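Local coordinates for protein MATE family efflux transporter (Vibrio cholerae, PDB 6IDP) that probably exports drugs and other toxic compounds from the cell as an H+-dependent multidrug transporter of the MATE family, at residues T263-A268 with S346-L351; A282-T287 with I365-V370; V356-G361 with G413-N418. One frame throughout, in Å; residues are numbered along the deposited sequence.

Contact 1 (T263-A268 with S346-L351); sequences TAAVAA and SQILNL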
loop_
_atom_site.group_PDB
_atom_site.type_symbol
_atom_site.label_atom_id
_atom_site.label_comp_id
_atom_site.label_asym_id
_atom_site.label_seq_id
_atom_site.Cartn_x
_atom_site.Cartn_y
_atom_site.Cartn_z
ATOM N N THR A 263 26.174 -6.570 -10.245
ATOM C CA THR A 263 24.966 -7.387 -10.198
ATOM C C THR A 263 24.642 -7.903 -8.794
ATOM O O THR A 263 23.474 -8.079 -8.446
ATOM C CB THR A 263 25.082 -8.591 -11.158
ATOM O OG1 THR A 263 24.052 -9.542 -10.866
ATOM C CG2 THR A 263 26.432 -9.266 -11.007
ATOM N N ALA A 264 25.676 -8.146 -7.994
ATOM C CA ALA A 264 25.490 -8.680 -6.649
ATOM C C ALA A 264 24.911 -7.632 -5.709
ATOM O O ALA A 264 24.102 -7.948 -4.836
ATOM C CB ALA A 264 26.799 -9.208 -6.103
ATOM N N ALA A 265 25.339 -6.387 -5.885
ATOM C CA ALA A 265 24.806 -5.283 -5.101
ATOM C C ALA A 265 23.335 -5.070 -5.437
ATOM O O ALA A 265 22.521 -4.801 -4.552
ATOM C CB ALA A 265 25.603 -4.015 -5.351
ATOM N N VAL A 266 22.997 -5.193 -6.718
ATOM C CA VAL A 266 21.610 -5.060 -7.153
ATOM C C VAL A 266 20.751 -6.158 -6.527
ATOM O O VAL A 266 19.663 -5.892 -6.022
ATOM C CB VAL A 266 21.485 -5.117 -8.690
ATOM C CG1 VAL A 266 20.020 -5.100 -9.108
ATOM C CG2 VAL A 266 22.229 -3.954 -9.324
ATOM N N ALA A 267 21.259 -7.387 -6.550
ATOM C CA ALA A 267 20.549 -8.526 -5.981
ATOM C C ALA A 267 20.392 -8.397 -4.464
ATOM O O ALA A 267 19.357 -8.762 -3.907
ATOM C CB ALA A 267 21.268 -9.823 -6.326
ATOM N N ALA A 268 21.422 -7.883 -3.802
ATOM C CA ALA A 268 21.390 -7.731 -2.354
ATOM C C ALA A 268 20.365 -6.680 -1.943
ATOM O O ALA A 268 19.687 -6.827 -0.925
ATOM C CB ALA A 268 22.765 -7.364 -1.827
ATOM N N SER A 346 25.239 -12.331 -0.181
ATOM C CA SER A 346 24.940 -12.458 1.243
ATOM C C SER A 346 25.837 -11.568 2.103
ATOM O O SER A 346 25.425 -11.117 3.170
ATOM C CB SER A 346 25.061 -13.918 1.692
ATOM O OG SER A 346 26.399 -14.373 1.621
ATOM N N GLN A 347 27.058 -11.314 1.640
ATOM C CA GLN A 347 27.969 -10.434 2.365
ATOM C C GLN A 347 27.476 -8.986 2.347
ATOM O O GLN A 347 27.553 -8.280 3.354
ATOM C CB GLN A 347 29.382 -10.514 1.783
ATOM C CG GLN A 347 30.162 -11.755 2.194
ATOM C CD GLN A 347 31.606 -11.706 1.730
ATOM O OE1 GLN A 347 32.054 -10.703 1.174
ATOM N NE2 GLN A 347 32.342 -12.788 1.958
ATOM N N ILE A 348 26.974 -8.549 1.197
ATOM C CA ILE A 348 26.454 -7.194 1.057
ATOM C C ILE A 348 25.111 -7.062 1.772
ATOM O O ILE A 348 24.817 -6.032 2.380
ATOM C CB ILE A 348 26.301 -6.804 -0.429
ATOM C CG1 ILE A 348 27.660 -6.865 -1.131
ATOM C CG2 ILE A 348 25.699 -5.413 -0.560
ATOM C CD1 ILE A 348 27.610 -6.515 -2.611
ATOM N N LEU A 349 24.306 -8.118 1.708
ATOM C CA LEU A 349 23.026 -8.149 2.405
ATOM C C LEU A 349 23.229 -8.131 3.920
ATOM O O LEU A 349 22.469 -7.491 4.646
ATOM C CB LEU A 349 22.220 -9.381 1.985
ATOM C CG LEU A 349 20.877 -9.612 2.681
ATOM C CD1 LEU A 349 19.936 -8.424 2.483
ATOM C CD2 LEU A 349 20.240 -10.902 2.183
ATOM N N ASN A 350 24.258 -8.835 4.388
ATOM C CA ASN A 350 24.634 -8.831 5.802
ATOM C C ASN A 350 24.858 -7.403 6.300
ATOM O O ASN A 350 24.451 -7.045 7.407
ATOM C CB ASN A 350 25.896 -9.675 6.016
ATOM C CG ASN A 350 26.137 -10.029 7.475
ATOM O OD1 ASN A 350 25.596 -9.400 8.387
ATOM N ND2 ASN A 350 26.967 -11.043 7.701
ATOM N N LEU A 351 25.498 -6.588 5.465
ATOM C CA LEU A 351 25.746 -5.191 5.797
ATOM C C LEU A 351 24.448 -4.391 5.855
ATOM O O LEU A 351 24.266 -3.552 6.733
ATOM C CB LEU A 351 26.699 -4.564 4.780
ATOM C CG LEU A 351 27.201 -3.167 5.143
ATOM C CD1 LEU A 351 27.958 -3.206 6.461
ATOM C CD2 LEU A 351 28.073 -2.609 4.039
#
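Segments 263-268 and 346-351, on helices 263-279 and 343-355, share no hydrogen bond; the contact consists of alanine faces on one side and two branched aliphatic side chains on the other. Ile348 does most of the reaching and can be traced from its base outward. Its CB lies 3.8 Å from Ala268 CB, and its CG2 branch, anti to the backbone N, presses on the same methyl, with Ile348 CG2 3.7 Å from Ala268 CB. The other branch leaves in a different direction: CG1 is anti to the carbonyl carbon (chi1 -60°), and an extended chi2 (179°) carries the tip back along the partner helix, past Ala268. There CD1 settles over backbone rather than side chain, 3.9 Å from Ala265 CA, and the methyl of Ala265 is slightly farther, with CD1 to CB at 4.2 Å. Ala264 is touched more loosely by the same tip. The two branches of one isoleucine thus straddle roughly a turn of helix 263-279. These helices belong to the carboxy-terminal half of a MATE transporter, an all-helical membrane fold built from two similar six-helix bundles, and segment 263-268 is the first part of its helix. Small residues let the backbones come near: the segment axes approach to 8.6 Å, crossing at -48°, and Ala268 CA is 5.0 Å from Leu349 CA. Leu349 closes the side of the crossing away from the isoleucine tip. Its CG is anti to the backbone N, which leaves CD1 3.8 Å from Ala268 O, a van der Waals contact with the carbonyl oxygen. Phe411 of helix 379-435 touches Ile348, Ile407 of that helix lies against Ala265, and Ala336 and Met339 of helix 332-339 pack on Leu349.

Contact 2 (A282-T287 with I365-V370); sequences AVLAMT and ICMLMV
Two transmembrane helices of the carboxy-terminal lobe of the MATE fold run side by side here, their segment axes 7° from parallel and 9.5 Å apart. At that spacing the backbones do not touch, and side chains bridge the gap as interlocking bumps. The longest bump is Met367: its CG is anti to the carbonyl carbon, and a bend at chi3 (59°) turns the terminal methyl into the hollow between Val283 and Leu284. CE there lies 4.0 Å from Val283 CG1 and 4.2 Å from Leu284 CD2; the Met367 side chain crosses both obliquely. Leu368 supplies a second bump. Its CD1 enters beside Val283, 4.3 Å from CG1 of that valine, and rests 4.2 Å from Met286 CB, so the CG1 methyl of Val283 separates the two intruding tips. Behind this layer Leu284 also touches Val25 of helix 5-39, while Phe316 of helix 303-330 packs on Met286. One turn further along the helix from Val283, Thr287 presents its methyl to the partner helix, CG2 being 3.9 Å from Met367 O. Its hydroxyl faces its own helix instead: OG1 donates to Leu284 O over a short 2.5 Å, in the carbonyl plane and on a lone pair.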
loop_
_atom_site.group_PDB
_atom_site.type_symbol
_atom_site.label_atom_id
_atom_site.label_comp_id
_atom_site.label_asym_id
_atom_site.label_seq_id
_atom_site.Cartn_x
_atom_site.Cartn_y
_atom_site.Cartn_z
ATOM N N ALA A 282 3.584 -4.431 10.173
ATOM C CA ALA A 282 2.676 -3.988 11.228
ATOM C C ALA A 282 2.352 -2.509 11.066
ATOM O O ALA A 282 1.227 -2.076 11.335
ATOM C CB ALA A 282 3.269 -4.252 12.599
ATOM N N VAL A 283 3.341 -1.732 10.631
ATOM C CA VAL A 283 3.126 -0.317 10.376
ATOM C C VAL A 283 2.186 -0.166 9.184
ATOM O O VAL A 283 1.273 0.666 9.197
ATOM C CB VAL A 283 4.448 0.426 10.112
ATOM C CG1 VAL A 283 4.188 1.898 9.849
ATOM C CG2 VAL A 283 5.390 0.260 11.293
ATOM N N LEU A 284 2.405 -0.996 8.166
ATOM C CA LEU A 284 1.561 -1.014 6.978
ATOM C C LEU A 284 0.100 -1.290 7.344
ATOM O O LEU A 284 -0.808 -0.612 6.861
ATOM C CB LEU A 284 2.072 -2.058 5.984
ATOM C CG LEU A 284 1.699 -1.898 4.507
ATOM C CD1 LEU A 284 0.366 -2.564 4.176
ATOM C CD2 LEU A 284 1.695 -0.425 4.103
ATOM N N ALA A 285 -0.118 -2.281 8.203
ATOM C CA ALA A 285 -1.458 -2.606 8.679
ATOM C C ALA A 285 -2.094 -1.416 9.393
ATOM O O ALA A 285 -3.294 -1.170 9.263
ATOM C CB ALA A 285 -1.414 -3.815 9.606
ATOM N N MET A 286 -1.278 -0.676 10.137
ATOM C CA MET A 286 -1.757 0.459 10.922
ATOM C C MET A 286 -2.202 1.621 10.032
ATOM O O MET A 286 -3.085 2.388 10.406
ATOM C CB MET A 286 -0.671 0.929 11.896
ATOM C CG MET A 286 -1.206 1.492 13.206
ATOM S SD MET A 286 0.066 1.623 14.486
ATOM C CE MET A 286 1.099 0.223 14.059
ATOM N N THR A 287 -1.600 1.745 8.853
ATOM C CA THR A 287 -1.971 2.815 7.928
ATOM C C THR A 287 -3.321 2.546 7.270
ATOM O O THR A 287 -3.832 3.379 6.522
ATOM C CB THR A 287 -0.912 3.017 6.826
ATOM O OG1 THR A 287 -0.770 1.811 6.068
ATOM C CG2 THR A 287 0.426 3.398 7.437
ATOM N N ILE A 365 7.251 6.077 11.205
ATOM C CA ILE A 365 6.634 7.316 11.674
ATOM C C ILE A 365 6.199 8.168 10.485
ATOM O O ILE A 365 5.097 8.723 10.471
ATOM C CB ILE A 365 7.591 8.135 12.563
ATOM C CG1 ILE A 365 7.844 7.415 13.891
ATOM C CG2 ILE A 365 7.027 9.533 12.815
ATOM C CD1 ILE A 365 6.591 7.225 14.737
ATOM N N CYS A 366 7.073 8.252 9.487
ATOM C CA CYS A 366 6.795 9.000 8.268
ATOM C C CYS A 366 5.571 8.435 7.548
ATOM O O CYS A 366 4.707 9.188 7.091
ATOM C CB CYS A 366 8.014 8.980 7.345
ATOM S SG CYS A 366 7.867 10.057 5.905
ATOM N N MET A 367 5.506 7.111 7.455
ATOM C CA MET A 367 4.349 6.434 6.878
ATOM C C MET A 367 3.088 6.745 7.674
ATOM O O MET A 367 2.021 6.975 7.108
ATOM C CB MET A 367 4.574 4.923 6.838
ATOM C CG MET A 367 5.717 4.483 5.936
ATOM S SD MET A 367 6.199 2.761 6.211
ATOM C CE MET A 367 4.666 1.913 5.848
ATOM N N LEU A 368 3.229 6.748 8.993
ATOM C CA LEU A 368 2.114 6.980 9.901
ATOM C C LEU A 368 1.577 8.398 9.755
ATOM O O LEU A 368 0.369 8.613 9.685
ATOM C CB LEU A 368 2.550 6.728 11.345
ATOM C CG LEU A 368 1.621 5.925 12.253
ATOM C CD1 LEU A 368 1.381 4.537 11.685
ATOM C CD2 LEU A 368 2.215 5.837 13.650
ATOM N N MET A 369 2.491 9.361 9.699
ATOM C CA MET A 369 2.119 10.765 9.610
ATOM C C MET A 369 1.405 11.083 8.295
ATOM O O MET A 369 0.502 11.921 8.271
ATOM C CB MET A 369 3.354 11.651 9.779
ATOM C CG MET A 369 3.985 11.581 11.167
ATOM S SD MET A 369 2.862 12.089 12.488
ATOM C CE MET A 369 2.334 10.514 13.159
ATOM N N VAL A 370 1.804 10.414 7.214
ATOM C CA VAL A 370 1.134 10.583 5.926
ATOM C C VAL A 370 -0.326 10.153 6.022
ATOM O O VAL A 370 -1.227 10.892 5.622
ATOM C CB VAL A 370 1.825 9.779 4.797
ATOM C CG1 VAL A 370 0.925 9.697 3.566
ATOM C CG2 VAL A 370 3.162 10.406 4.435
#

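Contact 3 (V356-G361 with G413-N418); sequences VPISLG and GALVGN. With OLC ((2R)-2,3-dihydroxypropyl (9Z)-octadec-9-enoate), chain F.
Ser359 holds OG between its backbone N and carbonyl carbon (chi1 74°), while Asn418 has CG anti to its own carbonyl carbon (chi1 -75°); these torsions lay the serine along the asparagine from CB outward, with ND2 turned to OG. Asn418 ND2 donates to Ser359 OG at 3.0 Å, nearly straight at 172°, with the oxygen in the amide plane. The same hydroxyl gives its proton to Val356 O at 2.7 Å, and that carbonyl also accepts from Ser359 N at 2.8 Å, forming a tight turn just ahead of helix 360-375. Residues around Pro357, with helical backbone angles at 356-358 but lacking the regular bonds, join helices 343-355 and 360-375 in the carboxy-terminal MATE lobe. Alongside the polar bridge runs an apolar seam: Leu415 CD1 lies 3.5 Å from Ser359 CB and 3.6 Å from Ile358 CG2. On another face the lipid OLC ends, its C18 3.6 Å from Gly361 CA. Arg389 hydrogen-bonds to Asn418 OD1 and so fixes the amide's orientation. Because OG both donates and accepts, the chain of bonds from Arg389 through the buried Asn418 and Ser359 to Val356 O is directional, and the arginine's charge would probably strengthen ND2 as a donor.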
loop_
_atom_site.group_PDB
_atom_site.type_symbol
_atom_site.label_atom_id
_atom_site.label_comp_id
_atom_site.label_asym_id
_atom_site.label_seq_id
_atom_site.Cartn_x
_atom_site.Cartn_y
_atom_site.Cartn_z
ATOM N N VAL A 356 20.427 -0.558 8.010
ATOM C CA VAL A 356 19.132 0.036 7.671
ATOM C C VAL A 356 17.970 -0.219 8.660
ATOM O O VAL A 356 17.214 0.710 8.948
ATOM C CB VAL A 356 18.689 -0.424 6.262
ATOM C CG1 VAL A 356 17.370 0.219 5.874
ATOM C CG2 VAL A 356 19.760 -0.078 5.239
ATOM N N PRO A 357 17.813 -1.461 9.177
ATOM C CA PRO A 357 16.628 -1.741 10.007
ATOM C C PRO A 357 16.408 -0.810 11.203
ATOM O O PRO A 357 15.258 -0.595 11.592
ATOM C CB PRO A 357 16.886 -3.166 10.501
ATOM C CG PRO A 357 17.690 -3.782 9.425
ATOM C CD PRO A 357 18.604 -2.687 8.951
ATOM N N ILE A 358 17.477 -0.268 11.772
ATOM C CA ILE A 358 17.350 0.601 12.936
ATOM C C ILE A 358 16.670 1.923 12.562
ATOM O O ILE A 358 16.214 2.668 13.425
ATOM C CB ILE A 358 18.735 0.875 13.581
ATOM C CG1 ILE A 358 18.587 1.555 14.948
ATOM C CG2 ILE A 358 19.607 1.694 12.651
ATOM C CD1 ILE A 358 17.734 0.782 15.929
ATOM N N SER A 359 16.581 2.195 11.266
ATOM C CA SER A 359 15.965 3.426 10.784
ATOM C C SER A 359 14.500 3.228 10.404
ATOM O O SER A 359 13.815 4.188 10.053
ATOM C CB SER A 359 16.732 3.973 9.576
ATOM O OG SER A 359 16.466 3.198 8.419
ATOM N N LEU A 360 14.023 1.988 10.472
ATOM C CA LEU A 360 12.674 1.672 10.007
ATOM C C LEU A 360 11.594 2.172 10.975
ATOM O O LEU A 360 10.431 2.313 10.597
ATOM C CB LEU A 360 12.525 0.164 9.775
ATOM C CG LEU A 360 13.406 -0.419 8.659
ATOM C CD1 LEU A 360 13.075 -1.884 8.387
ATOM C CD2 LEU A 360 13.307 0.406 7.376
ATOM N N GLY A 361 11.981 2.444 12.215
ATOM C CA GLY A 361 11.073 3.054 13.168
ATOM C C GLY A 361 10.735 4.463 12.729
ATOM O O GLY A 361 9.568 4.865 12.726
ATOM N N GLY A 413 23.476 6.211 3.986
ATOM C CA GLY A 413 22.602 7.247 3.467
ATOM C C GLY A 413 21.138 6.935 3.712
ATOM O O GLY A 413 20.369 7.813 4.103
ATOM N N ALA A 414 20.752 5.682 3.488
ATOM C CA ALA A 414 19.377 5.251 3.715
ATOM C C ALA A 414 19.013 5.390 5.188
ATOM O O ALA A 414 17.893 5.769 5.530
ATOM C CB ALA A 414 19.182 3.815 3.251
ATOM N N LEU A 415 19.972 5.080 6.053
ATOM C CA LEU A 415 19.798 5.228 7.492
ATOM C C LEU A 415 19.557 6.687 7.871
ATOM O O LEU A 415 18.592 7.007 8.565
ATOM C CB LEU A 415 21.022 4.684 8.232
ATOM C CG LEU A 415 21.208 5.100 9.692
ATOM C CD1 LEU A 415 20.082 4.575 10.555
ATOM C CD2 LEU A 415 22.550 4.613 10.208
ATOM N N VAL A 416 20.444 7.565 7.413
ATOM C CA VAL A 416 20.339 8.986 7.720
ATOM C C VAL A 416 19.066 9.578 7.126
ATOM O O VAL A 416 18.343 10.314 7.797
ATOM C CB VAL A 416 21.560 9.765 7.199
ATOM C CG1 VAL A 416 21.367 11.264 7.402
ATOM C CG2 VAL A 416 22.824 9.288 7.896
ATOM N N GLY A 417 18.794 9.239 5.870
ATOM C CA GLY A 417 17.625 9.741 5.174
ATOM C C GLY A 417 16.323 9.383 5.863
ATOM O O GLY A 417 15.443 10.231 6.017
ATOM N N ASN A 418 16.199 8.127 6.283
ATOM C CA ASN A 418 14.986 7.663 6.944
ATOM C C ASN A 418 14.745 8.369 8.273
ATOM O O ASN A 418 13.619 8.751 8.586
ATOM C CB ASN A 418 15.041 6.151 7.164
ATOM C CG ASN A 418 14.813 5.368 5.886
ATOM O OD1 ASN A 418 14.298 5.900 4.904
ATOM N ND2 ASN A 418 15.191 4.095 5.896
HETATM C C18 OLC F . 13.106 2.311 16.016
HETATM C C10 OLC F . 11.951 3.536 21.669
HETATM C C9 OLC F . 10.722 3.715 22.202
HETATM C C17 OLC F . 14.456 2.746 16.539
HETATM C C11 OLC F . 12.735 4.696 21.088
HETATM C C8 OLC F . 10.076 5.083 22.243
HETATM C C16 OLC F . 14.474 4.249 16.699
HETATM C C12 OLC F . 14.128 4.233 20.707
HETATM C C15 OLC F . 15.771 4.670 17.354
HETATM C C13 OLC F . 14.624 5.028 19.517
HETATM C C14 OLC F . 15.734 4.274 18.815
#

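Two neighbouring helices, 343-355 and 360-375, supply one segment to contact 1 and contact 2 respectively, and contact 3 lies at the link between them. Contact 1 is peripheral, about 26 Å from the chain centre, whereas contact 2 is about 10 Å from it; their centres are about 27 Å apart. Contact 3 is intermediate, its centre about 17 Å from that of contact 1 and about 15 Å from that of contact 2. Segments 356-361 and 365-370 both use helix 360-375, and Gln321 touches both Val283 and Leu360. A bound OLC is about 5 Å from the Met286 side chain, one is about 4 Å from that of Leu415, and the side chain of Leu349 in contact 1 is about 12 Å from a bound OLC.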